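Side-chain contacts in putative pneumococcal surface protein (Streptococcus pneumoniae, PDB 4CNL), which binds choline through a chain of aromatic pockets and thereby probably recognises the choline-bearing teichoic acids of the pneumococcal cell wall: residues Ser41-Asp46 / Gly68-Lys73; Ala62-Gln67 / Leu72-Lys77. One frame throughout, in Å; residues are numbered along the deposited sequence.

Interaction 1. Residues Ser41-Asp46 / Gly68-Lys73. With CHT (choline ion), chain H; CHT (choline ion), chain G; SO4 (sulfate ion), chain L.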
ATOM      1  N   SER A  41      10.731  12.372 -15.173  1.00 19.16           N
ATOM      2  CA  SER A  41      11.360  11.863 -13.956  1.00 16.63           C
ATOM      3  C   SER A  41      11.124  12.791 -12.782  1.00 16.97           C
ATOM      4  O   SER A  41      12.057  13.220 -12.104  1.00 19.18           O
ATOM      5  CB  SER A  41      12.851  11.653 -14.179  1.00 19.19           C
ATOM      6  OG  SER A  41      13.052  10.654 -15.157  1.00 19.47           O
ATOM      7  N   GLU A  42       9.864  13.132 -12.558  1.00 17.25           N
ATOM      8  CA  GLU A  42       9.552  14.062 -11.497  1.00 17.81           C
ATOM      9  C   GLU A  42       8.109  13.937 -11.069  1.00 18.07           C
ATOM     10  O   GLU A  42       7.254  13.438 -11.822  1.00 12.08           O
ATOM     11  CB  GLU A  42       9.850  15.501 -11.941  1.00 16.88           C
ATOM     12  CG  GLU A  42       8.920  16.017 -13.020  1.00 18.17           C
ATOM     13  CD  GLU A  42       9.374  17.353 -13.579  1.00 16.72           C
ATOM     14  OE1 GLU A  42       9.308  18.363 -12.849  1.00 18.87           O
ATOM     15  OE2 GLU A  42       9.801  17.385 -14.745  1.00 20.09           O
ATOM     16  N   TRP A  43       7.868  14.398  -9.846  1.00 18.67           N
ATOM     17  CA  TRP A  43       6.554  14.459  -9.245  1.00 15.28           C
ATOM     18  C   TRP A  43       5.870  15.775  -9.555  1.00 12.71           C
ATOM     19  O   TRP A  43       6.500  16.831  -9.508  1.00 17.85           O
ATOM     20  CB  TRP A  43       6.657  14.294  -7.731  1.00 14.09           C
ATOM     21  CG  TRP A  43       6.992  12.917  -7.302  1.00 18.85           C
ATOM     22  CD1 TRP A  43       8.231  12.412  -7.028  1.00 18.17           C
ATOM     23  CD2 TRP A  43       6.063  11.858  -7.075  1.00 17.56           C
ATOM     24  NE1 TRP A  43       8.129  11.089  -6.648  1.00 16.89           N
ATOM     25  CE2 TRP A  43       6.804  10.728  -6.670  1.00 16.52           C
ATOM     26  CE3 TRP A  43       4.670  11.757  -7.176  1.00 15.09           C
ATOM     27  CZ2 TRP A  43       6.203   9.503  -6.375  1.00 11.24           C
ATOM     28  CZ3 TRP A  43       4.073  10.541  -6.888  1.00 12.19           C
ATOM     29  CH2 TRP A  43       4.839   9.432  -6.479  1.00 18.41           C
ATOM     30  N   ILE A  44       4.572  15.703  -9.833  1.00 11.79           N
ATOM     31  CA  ILE A  44       3.749  16.879 -10.072  1.00 13.72           C
ATOM     32  C   ILE A  44       2.450  16.781  -9.282  1.00 15.61           C
ATOM     33  O   ILE A  44       1.812  15.729  -9.278  1.00 17.28           O
ATOM     34  CB  ILE A  44       3.417  17.030 -11.588  1.00 15.20           C
ATOM     35  CG1 ILE A  44       4.616  17.591 -12.352  1.00 21.60           C
ATOM     36  CG2 ILE A  44       2.181  17.896 -11.789  1.00 23.78           C
ATOM     37  CD1 ILE A  44       4.897  19.036 -12.059  1.00 29.61           C
ATOM     38  N   TYR A  45       2.065  17.860  -8.599  1.00 13.84           N
ATOM     39  CA  TYR A  45       0.741  17.916  -7.999  1.00 11.59           C
ATOM     40  C   TYR A  45      -0.226  18.634  -8.926  1.00 19.70           C
ATOM     41  O   TYR A  45      -0.015  19.795  -9.296  1.00 15.69           O
ATOM     42  CB  TYR A  45       0.755  18.606  -6.629  1.00 13.25           C
ATOM     43  CG  TYR A  45      -0.564  18.459  -5.913  1.00 16.68           C
ATOM     44  CD1 TYR A  45      -0.833  17.335  -5.138  1.00 16.98           C
ATOM     45  CD2 TYR A  45      -1.555  19.423  -6.029  1.00 17.40           C
ATOM     46  CE1 TYR A  45      -2.049  17.186  -4.491  1.00 16.20           C
ATOM     47  CE2 TYR A  45      -2.777  19.283  -5.380  1.00 16.61           C
ATOM     48  CZ  TYR A  45      -3.019  18.161  -4.612  1.00 18.90           C
ATOM     49  OH  TYR A  45      -4.237  18.014  -3.966  1.00 21.83           O
ATOM     50  N   ASP A  46      -1.285  17.937  -9.309  1.00 15.82           N
ATOM     51  CA  ASP A  46      -2.312  18.533 -10.155  1.00 16.09           C
ATOM     52  C   ASP A  46      -3.449  19.028  -9.274  1.00 21.87           C
ATOM     53  O   ASP A  46      -4.164  18.230  -8.672  1.00 24.54           O
ATOM     54  CB  ASP A  46      -2.823  17.523 -11.187  1.00 15.46           C
ATOM     55  CG  ASP A  46      -3.626  18.182 -12.285  1.00 28.19           C
ATOM     56  OD1 ASP A  46      -4.408  19.093 -11.964  1.00 23.95           O
ATOM     57  OD2 ASP A  46      -3.473  17.804 -13.466  1.00 18.92           O
ATOM     58  N   GLY A  68       9.680   4.549  -5.565  1.00 18.96           N
ATOM     59  CA  GLY A  68      10.194   4.570  -4.210  1.00 22.33           C
ATOM     60  C   GLY A  68       9.162   3.931  -3.299  1.00 16.38           C
ATOM     61  O   GLY A  68       8.625   2.862  -3.605  1.00 18.90           O
ATOM     62  N   ALA A  69       8.867   4.617  -2.199  1.00 16.78           N
ATOM     63  CA  ALA A  69       7.931   4.140  -1.189  1.00 15.60           C
ATOM     64  C   ALA A  69       6.482   4.463  -1.535  1.00 15.56           C
ATOM     65  O   ALA A  69       5.573   4.223  -0.736  1.00 12.46           O
ATOM     66  CB  ALA A  69       8.285   4.747   0.154  1.00 20.42           C
ATOM     67  N   TYR A  70       6.272   5.017  -2.726  1.00 15.61           N
ATOM     68  CA  TYR A  70       4.976   5.568  -3.118  1.00 12.65           C
ATOM     69  C   TYR A  70       4.292   4.707  -4.175  1.00 10.99           C
ATOM     70  O   TYR A  70       4.954   4.120  -5.020  1.00 14.83           O
ATOM     71  CB  TYR A  70       5.167   7.002  -3.630  1.00 11.16           C
ATOM     72  CG  TYR A  70       5.850   7.877  -2.610  1.00 13.51           C
ATOM     73  CD1 TYR A  70       5.153   8.350  -1.507  1.00 14.78           C
ATOM     74  CD2 TYR A  70       7.194   8.212  -2.734  1.00 15.69           C
ATOM     75  CE1 TYR A  70       5.766   9.134  -0.557  1.00 16.31           C
ATOM     76  CE2 TYR A  70       7.819   9.007  -1.780  1.00 19.86           C
ATOM     77  CZ  TYR A  70       7.093   9.460  -0.695  1.00 20.07           C
ATOM     78  OH  TYR A  70       7.685  10.248   0.265  1.00 25.29           O
ATOM     79  N   TYR A  71       2.967   4.615  -4.116  1.00 10.08           N
ATOM     80  CA  TYR A  71       2.246   3.800  -5.078  1.00 11.96           C
ATOM     81  C   TYR A  71       1.327   4.640  -5.961  1.00 13.26           C
ATOM     82  O   TYR A  71       0.502   5.405  -5.466  1.00 12.38           O
ATOM     83  CB  TYR A  71       1.428   2.711  -4.359  1.00 12.63           C
ATOM     84  CG  TYR A  71       0.814   1.704  -5.313  1.00 12.41           C
ATOM     85  CD1 TYR A  71       1.584   0.678  -5.843  1.00 17.92           C
ATOM     86  CD2 TYR A  71      -0.521   1.786  -5.683  1.00 13.35           C
ATOM     87  CE1 TYR A  71       1.049  -0.239  -6.721  1.00 16.73           C
ATOM     88  CE2 TYR A  71      -1.075   0.871  -6.568  1.00 14.91           C
ATOM     89  CZ  TYR A  71      -0.276  -0.137  -7.086  1.00 16.22           C
ATOM     90  OH  TYR A  71      -0.811  -1.053  -7.965  1.00 20.51           O
ATOM     91  N   LEU A  72       1.488   4.505  -7.272  1.00 10.53           N
ATOM     92  CA  LEU A  72       0.603   5.164  -8.214  1.00 13.12           C
ATOM     93  C   LEU A  72      -0.525   4.210  -8.604  1.00 13.31           C
ATOM     94  O   LEU A  72      -0.275   3.106  -9.100  1.00 12.38           O
ATOM     95  CB  LEU A  72       1.378   5.625  -9.457  1.00 10.18           C
ATOM     96  CG  LEU A  72       2.468   6.691  -9.285  1.00 10.48           C
ATOM     97  CD1 LEU A  72       1.972   7.865  -8.433  1.00 10.98           C
ATOM     98  CD2 LEU A  72       3.763   6.109  -8.720  1.00 12.80           C
ATOM     99  N   LYS A  73      -1.762   4.639  -8.376  1.00  9.84           N
ATOM    100  CA  LYS A  73      -2.926   3.797  -8.654  1.00 13.75           C
ATOM    101  C   LYS A  73      -3.170   3.659 -10.167  1.00 22.08           C
ATOM    102  O   LYS A  73      -2.402   4.185 -10.974  1.00 15.17           O
ATOM    103  CB  LYS A  73      -4.148   4.367  -7.931  1.00 15.49           C
ATOM    104  CG  LYS A  73      -3.922   4.419  -6.402  1.00 13.24           C
ATOM    105  CD  LYS A  73      -5.167   4.863  -5.644  1.00 22.53           C
ATOM    106  CE  LYS A  73      -5.418   6.353  -5.814  1.00 23.68           C
ATOM    107  NZ  LYS A  73      -6.686   6.739  -5.127  1.00 32.14           N
TER
HETATM  108  C4  CHT H1280       8.042  13.246  -2.118  1.00 38.39           C
HETATM  109  C5  CHT H1280       6.575  13.190  -1.684  1.00 36.91           C
HETATM  110  C6  CHT H1280       4.346  13.167  -2.462  1.00 31.48           C
HETATM  111  C7  CHT H1280       6.041  14.143  -3.766  1.00 29.89           C
HETATM  112  C8  CHT H1280       5.955  11.805  -3.501  1.00 23.26           C
HETATM  113  O6  CHT H1280       8.893  13.161  -0.981  1.00 49.83           O
HETATM  114  N1  CHT H1280       5.728  13.072  -2.856  1.00 23.20           N
HETATM  115  C4  CHT G1279       9.133  -0.466  -2.596  1.00 43.54           C
HETATM  116  C5  CHT G1279       7.662  -0.863  -2.499  1.00 30.43           C
HETATM  117  C6  CHT G1279       6.218  -2.573  -1.721  1.00 33.04           C
HETATM  118  C7  CHT G1279       7.978  -3.074  -3.195  1.00 41.23           C
HETATM  119  C8  CHT G1279       8.434  -2.467  -0.960  1.00 36.85           C
HETATM  120  O6  CHT G1279       9.362   0.264  -3.794  1.00 45.36           O
HETATM  121  N1  CHT G1279       7.571  -2.247  -2.091  1.00 40.05           N
HETATM  122  S   SO4 L1284      -9.428   8.202  -6.775  1.00 65.32           S
HETATM  123  O1  SO4 L1284      -9.909   8.918  -7.956  1.00 52.92           O
HETATM  124  O2  SO4 L1284     -10.485   7.327  -6.272  1.00 65.31           O
HETATM  125  O3  SO4 L1284      -8.264   7.387  -7.119  1.00 39.58           O
HETATM  126  O4  SO4 L1284      -9.049   9.169  -5.745  1.00 57.43           O
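Trp43 reaches to the strand of Tyr70 and Leu72 with the far end of its indole. Its CH2 lies 3.8 Å from Tyr70 CB, and its CZ3 lies 3.7 Å from Leu72 CD1, the leucine approaching from the opposite direction. The two rings meet obliquely, their planes at 76°, and a choline fits into the angle between them. Its methyl C8 sits over the middle of the Trp43 indole, close to the bond its two rings share and 3.5 Å from Trp43 CE2, and over the centre of the Tyr70 ring, 3.8 Å from Tyr70 CZ. The quaternary ammonium lies in a largely aromatic cage, consistent with cation-pi binding, with Trp52 and Met78 as its other pocket residues. The choline hydroxyl O6 gives Tyr70 OH a weak hydrogen bond of 3.4 Å. Both aromatic side chains keep CG anti to the carbonyl carbon (chi1 -72° in Trp43, -56° in Tyr70), which brings each ring to the choline. Gln67 touches both Trp43 and Leu72. Gly68 O accepts a 2.7 Å bond from O6 of a second choline. The contact joins two successive hairpins: strand 42-46 pairs with 51-55, while strand 70-72 pairs with 65-67.

Interaction 2. Residues Ala62-Gln67 / Leu72-Lys77. With CHT (choline ion), chain G; SO4 (sulfate ion), chain L.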
ATOM      1  N   ALA A  62       3.233   7.285 -14.351  1.00 10.47           N
ATOM      2  CA  ALA A  62       3.279   5.953 -13.758  1.00 13.95           C
ATOM      3  C   ALA A  62       1.884   5.568 -13.306  1.00 12.31           C
ATOM      4  O   ALA A  62       1.121   6.413 -12.841  1.00 10.99           O
ATOM      5  CB  ALA A  62       4.251   5.918 -12.591  1.00 14.86           C
ATOM      6  N   LYS A  63       1.546   4.290 -13.455  1.00 13.92           N
ATOM      7  CA  LYS A  63       0.268   3.787 -12.973  1.00 14.01           C
ATOM      8  C   LYS A  63       0.443   2.327 -12.580  1.00 15.62           C
ATOM      9  O   LYS A  63       1.284   1.623 -13.159  1.00 15.69           O
ATOM     10  CB  LYS A  63      -0.830   3.945 -14.023  1.00 18.44           C
ATOM     11  CG  LYS A  63      -0.498   3.359 -15.373  1.00 20.72           C
ATOM     12  CD  LYS A  63      -1.698   3.453 -16.296  1.00 26.10           C
ATOM     13  CE  LYS A  63      -1.386   2.864 -17.664  1.00 27.32           C
ATOM     14  NZ  LYS A  63      -2.530   3.043 -18.600  1.00 40.65           N
ATOM     15  N   ASN A  64      -0.324   1.890 -11.582  1.00 15.88           N
ATOM     16  CA  ASN A  64      -0.187   0.534 -11.036  1.00 17.42           C
ATOM     17  C   ASN A  64       1.261   0.194 -10.759  1.00 19.33           C
ATOM     18  O   ASN A  64       1.740  -0.875 -11.130  1.00 20.35           O
ATOM     19  CB  ASN A  64      -0.785  -0.501 -11.990  1.00 17.55           C
ATOM     20  CG  ASN A  64      -2.241  -0.271 -12.248  1.00 15.30           C
ATOM     21  OD1 ASN A  64      -3.030  -0.140 -11.320  1.00 22.33           O
ATOM     22  ND2 ASN A  64      -2.612  -0.184 -13.522  1.00 27.86           N
ATOM     23  N   ALA A  65       1.965   1.117 -10.117  1.00 13.56           N
ATOM     24  CA  ALA A  65       3.399   0.984  -9.981  1.00 14.90           C
ATOM     25  C   ALA A  65       3.928   1.682  -8.747  1.00 14.79           C
ATOM     26  O   ALA A  65       3.352   2.676  -8.271  1.00 14.33           O
ATOM     27  CB  ALA A  65       4.081   1.534 -11.226  1.00 18.21           C
ATOM     28  N   TRP A  66       5.043   1.170  -8.240  1.00 15.80           N
ATOM     29  CA  TRP A  66       5.766   1.838  -7.172  1.00 17.45           C
ATOM     30  C   TRP A  66       6.777   2.839  -7.719  1.00 18.80           C
ATOM     31  O   TRP A  66       7.421   2.600  -8.739  1.00 20.17           O
ATOM     32  CB  TRP A  66       6.468   0.805  -6.285  1.00 21.50           C
ATOM     33  CG  TRP A  66       5.498  -0.071  -5.557  1.00 17.58           C
ATOM     34  CD1 TRP A  66       4.974  -1.256  -5.987  1.00 26.65           C
ATOM     35  CD2 TRP A  66       4.902   0.193  -4.279  1.00 15.34           C
ATOM     36  NE1 TRP A  66       4.097  -1.754  -5.052  1.00 25.71           N
ATOM     37  CE2 TRP A  66       4.036  -0.884  -3.994  1.00 20.03           C
ATOM     38  CE3 TRP A  66       5.021   1.235  -3.353  1.00 16.72           C
ATOM     39  CZ2 TRP A  66       3.294  -0.955  -2.813  1.00 16.22           C
ATOM     40  CZ3 TRP A  66       4.286   1.163  -2.175  1.00 12.58           C
ATOM     41  CH2 TRP A  66       3.436   0.073  -1.920  1.00 16.12           C
ATOM     42  N   GLN A  67       6.873   3.983  -7.055  1.00 12.94           N
ATOM     43  CA  GLN A  67       7.982   4.891  -7.248  1.00 15.38           C
ATOM     44  C   GLN A  67       8.547   5.172  -5.863  1.00 18.43           C
ATOM     45  O   GLN A  67       7.964   5.920  -5.074  1.00 19.40           O
ATOM     46  CB  GLN A  67       7.550   6.180  -7.958  1.00 16.81           C
ATOM     47  CG  GLN A  67       8.670   7.191  -8.120  1.00 19.09           C
ATOM     48  CD  GLN A  67       9.796   6.682  -9.001  1.00 18.32           C
ATOM     49  OE1 GLN A  67       9.585   5.860  -9.897  1.00 19.34           O
ATOM     50  NE2 GLN A  67      11.001   7.164  -8.746  1.00 18.28           N
ATOM     51  N   LEU A  72       1.488   4.505  -7.272  1.00 10.53           N
ATOM     52  CA  LEU A  72       0.603   5.164  -8.214  1.00 13.12           C
ATOM     53  C   LEU A  72      -0.525   4.210  -8.604  1.00 13.31           C
ATOM     54  O   LEU A  72      -0.275   3.106  -9.100  1.00 12.38           O
ATOM     55  CB  LEU A  72       1.378   5.625  -9.457  1.00 10.18           C
ATOM     56  CG  LEU A  72       2.468   6.691  -9.285  1.00 10.48           C
ATOM     57  CD1 LEU A  72       1.972   7.865  -8.433  1.00 10.98           C
ATOM     58  CD2 LEU A  72       3.763   6.109  -8.720  1.00 12.80           C
ATOM     59  N   LYS A  73      -1.762   4.639  -8.376  1.00  9.84           N
ATOM     60  CA  LYS A  73      -2.926   3.797  -8.654  1.00 13.75           C
ATOM     61  C   LYS A  73      -3.170   3.659 -10.167  1.00 22.08           C
ATOM     62  O   LYS A  73      -2.402   4.185 -10.974  1.00 15.17           O
ATOM     63  CB  LYS A  73      -4.148   4.367  -7.931  1.00 15.49           C
ATOM     64  CG  LYS A  73      -3.922   4.419  -6.402  1.00 13.24           C
ATOM     65  CD  LYS A  73      -5.167   4.863  -5.644  1.00 22.53           C
ATOM     66  CE  LYS A  73      -5.418   6.353  -5.814  1.00 23.68           C
ATOM     67  NZ  LYS A  73      -6.686   6.739  -5.127  1.00 32.14           N
ATOM     68  N   SER A  74      -4.210   2.924 -10.553  1.00 20.15           N
ATOM     69  CA  SER A  74      -4.431   2.632 -11.970  1.00 15.33           C
ATOM     70  C   SER A  74      -4.742   3.898 -12.774  1.00 16.12           C
ATOM     71  O   SER A  74      -4.525   3.921 -13.992  1.00 20.35           O
ATOM     72  CB  SER A  74      -5.559   1.618 -12.141  1.00 25.27           C
ATOM     73  OG  SER A  74      -6.779   2.134 -11.645  1.00 32.78           O
ATOM     74  N   ASN A  75      -5.254   4.931 -12.099  1.00 20.38           N
ATOM     75  CA  ASN A  75      -5.539   6.217 -12.750  1.00 16.77           C
ATOM     76  C   ASN A  75      -4.363   7.187 -12.654  1.00 17.70           C
ATOM     77  O   ASN A  75      -4.486   8.360 -13.017  1.00 19.35           O
ATOM     78  CB  ASN A  75      -6.809   6.867 -12.165  1.00 19.34           C
ATOM     79  CG  ASN A  75      -6.716   7.137 -10.663  1.00 15.95           C
ATOM     80  OD1 ASN A  75      -5.677   6.939 -10.040  1.00 19.02           O
ATOM     81  ND2 ASN A  75      -7.817   7.596 -10.083  1.00 24.29           N
ATOM     82  N   GLY A  76      -3.230   6.692 -12.167  1.00 12.46           N
ATOM     83  CA  GLY A  76      -2.025   7.492 -12.031  1.00 10.85           C
ATOM     84  C   GLY A  76      -1.884   8.218 -10.704  1.00 10.22           C
ATOM     85  O   GLY A  76      -0.775   8.662 -10.353  1.00 11.81           O
ATOM     86  N   LYS A  77      -2.988   8.357  -9.968  1.00 11.38           N
ATOM     87  CA  LYS A  77      -2.979   9.132  -8.723  1.00 11.26           C
ATOM     88  C   LYS A  77      -2.160   8.442  -7.639  1.00 16.19           C
ATOM     89  O   LYS A  77      -2.317   7.245  -7.406  1.00 13.19           O
ATOM     90  CB  LYS A  77      -4.401   9.357  -8.205  1.00 18.74           C
ATOM     91  CG  LYS A  77      -5.289  10.178  -9.118  1.00 16.20           C
ATOM     92  CD  LYS A  77      -6.539  10.608  -8.382  1.00 20.56           C
ATOM     93  CE  LYS A  77      -7.370  11.561  -9.217  1.00 23.87           C
ATOM     94  NZ  LYS A  77      -8.585  11.977  -8.446  1.00 29.34           N
TER
HETATM   95  C4  CHT G1279       9.133  -0.466  -2.596  1.00 43.54           C
HETATM   96  C5  CHT G1279       7.662  -0.863  -2.499  1.00 30.43           C
HETATM   97  C6  CHT G1279       6.218  -2.573  -1.721  1.00 33.04           C
HETATM   98  C7  CHT G1279       7.978  -3.074  -3.195  1.00 41.23           C
HETATM   99  C8  CHT G1279       8.434  -2.467  -0.960  1.00 36.85           C
HETATM  100  O6  CHT G1279       9.362   0.264  -3.794  1.00 45.36           O
HETATM  101  N1  CHT G1279       7.571  -2.247  -2.091  1.00 40.05           N
HETATM  102  S   SO4 L1284      -9.428   8.202  -6.775  1.00 65.32           S
HETATM  103  O1  SO4 L1284      -9.909   8.918  -7.956  1.00 52.92           O
HETATM  104  O2  SO4 L1284     -10.485   7.327  -6.272  1.00 65.31           O
HETATM  105  O3  SO4 L1284      -8.264   7.387  -7.119  1.00 39.58           O
HETATM  106  O4  SO4 L1284      -9.049   9.169  -5.745  1.00 57.43           O
HETATM  107  O   HOH W   1       1.475   9.051 -11.934  1.00 11.71           O
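Lys73 O is gripped by two backbone donors, Asn64 N across the contact and Gly76 N within its own turn, which reach it from opposite faces of the carbonyl plane. The Gly76 N to Lys73 O bond of 2.9 Å closes the type I turn Lys73-Gly76, while Asn64 N, at 3.2 Å from Lys73 O, stands well above that plane. Next to it Ala65 and Leu72 form one antiparallel hydrogen-bonded pair: Leu72 N bonds to Ala65 O at 2.8 Å, and Ala65 N returns a bond to Leu72 O. Beside this pair Ala62 CB packs on Leu72 CG at 3.8 Å. Asn64 lays its amide alongside Ser74, OD1 lying 3.2 Å from Ser74 CB. A water lies within hydrogen-bonding distance of both Ala62 O and Gly76 O, linking the loops. Asn75 OD1 accepts from Lys77 N in an Asx turn; its ND2 holds O3 of a sulfate, probably from the crystallisation liquor, at 3.0 Å, which Lys73 NZ also grips at 2.6 Å. With CG between backbone N and carbonyl carbon (chi1 59°), Asn75 turns back over its own loop; it also lines a choline pocket. Asn64 and Ala65 both face Leu72, a G1 bulge, consistent with the hairpin-and-loop unit of choline-binding repeats.

Leu72 and Lys73 belong to both interactions, whose centres lie about 7 Å apart. The backbone of Leu72 serves interaction 2 and its side chain meets Trp43 in interaction 1, so the pairing of strands 65-67 and 70-72 probably helps place Tyr70 and, through Leu72, backs Trp43 in the chain H choline pocket. That hairpin also serves the chain G choline: Trp66 offers it a ring face, with Trp66 CD2 3.4 Å from choline C5, and Gly68 O lies at the same site. Tyr71, between Tyr70 and Leu72, turns to Trp66 instead, Tyr71 CD1 lying 3.4 Å from Trp66 CE2. Gln67 CG, 3.8 Å from Trp43 CZ2, bridges 62-67 to 41-46. One hairpin therefore contributes to two neighbouring choline sites.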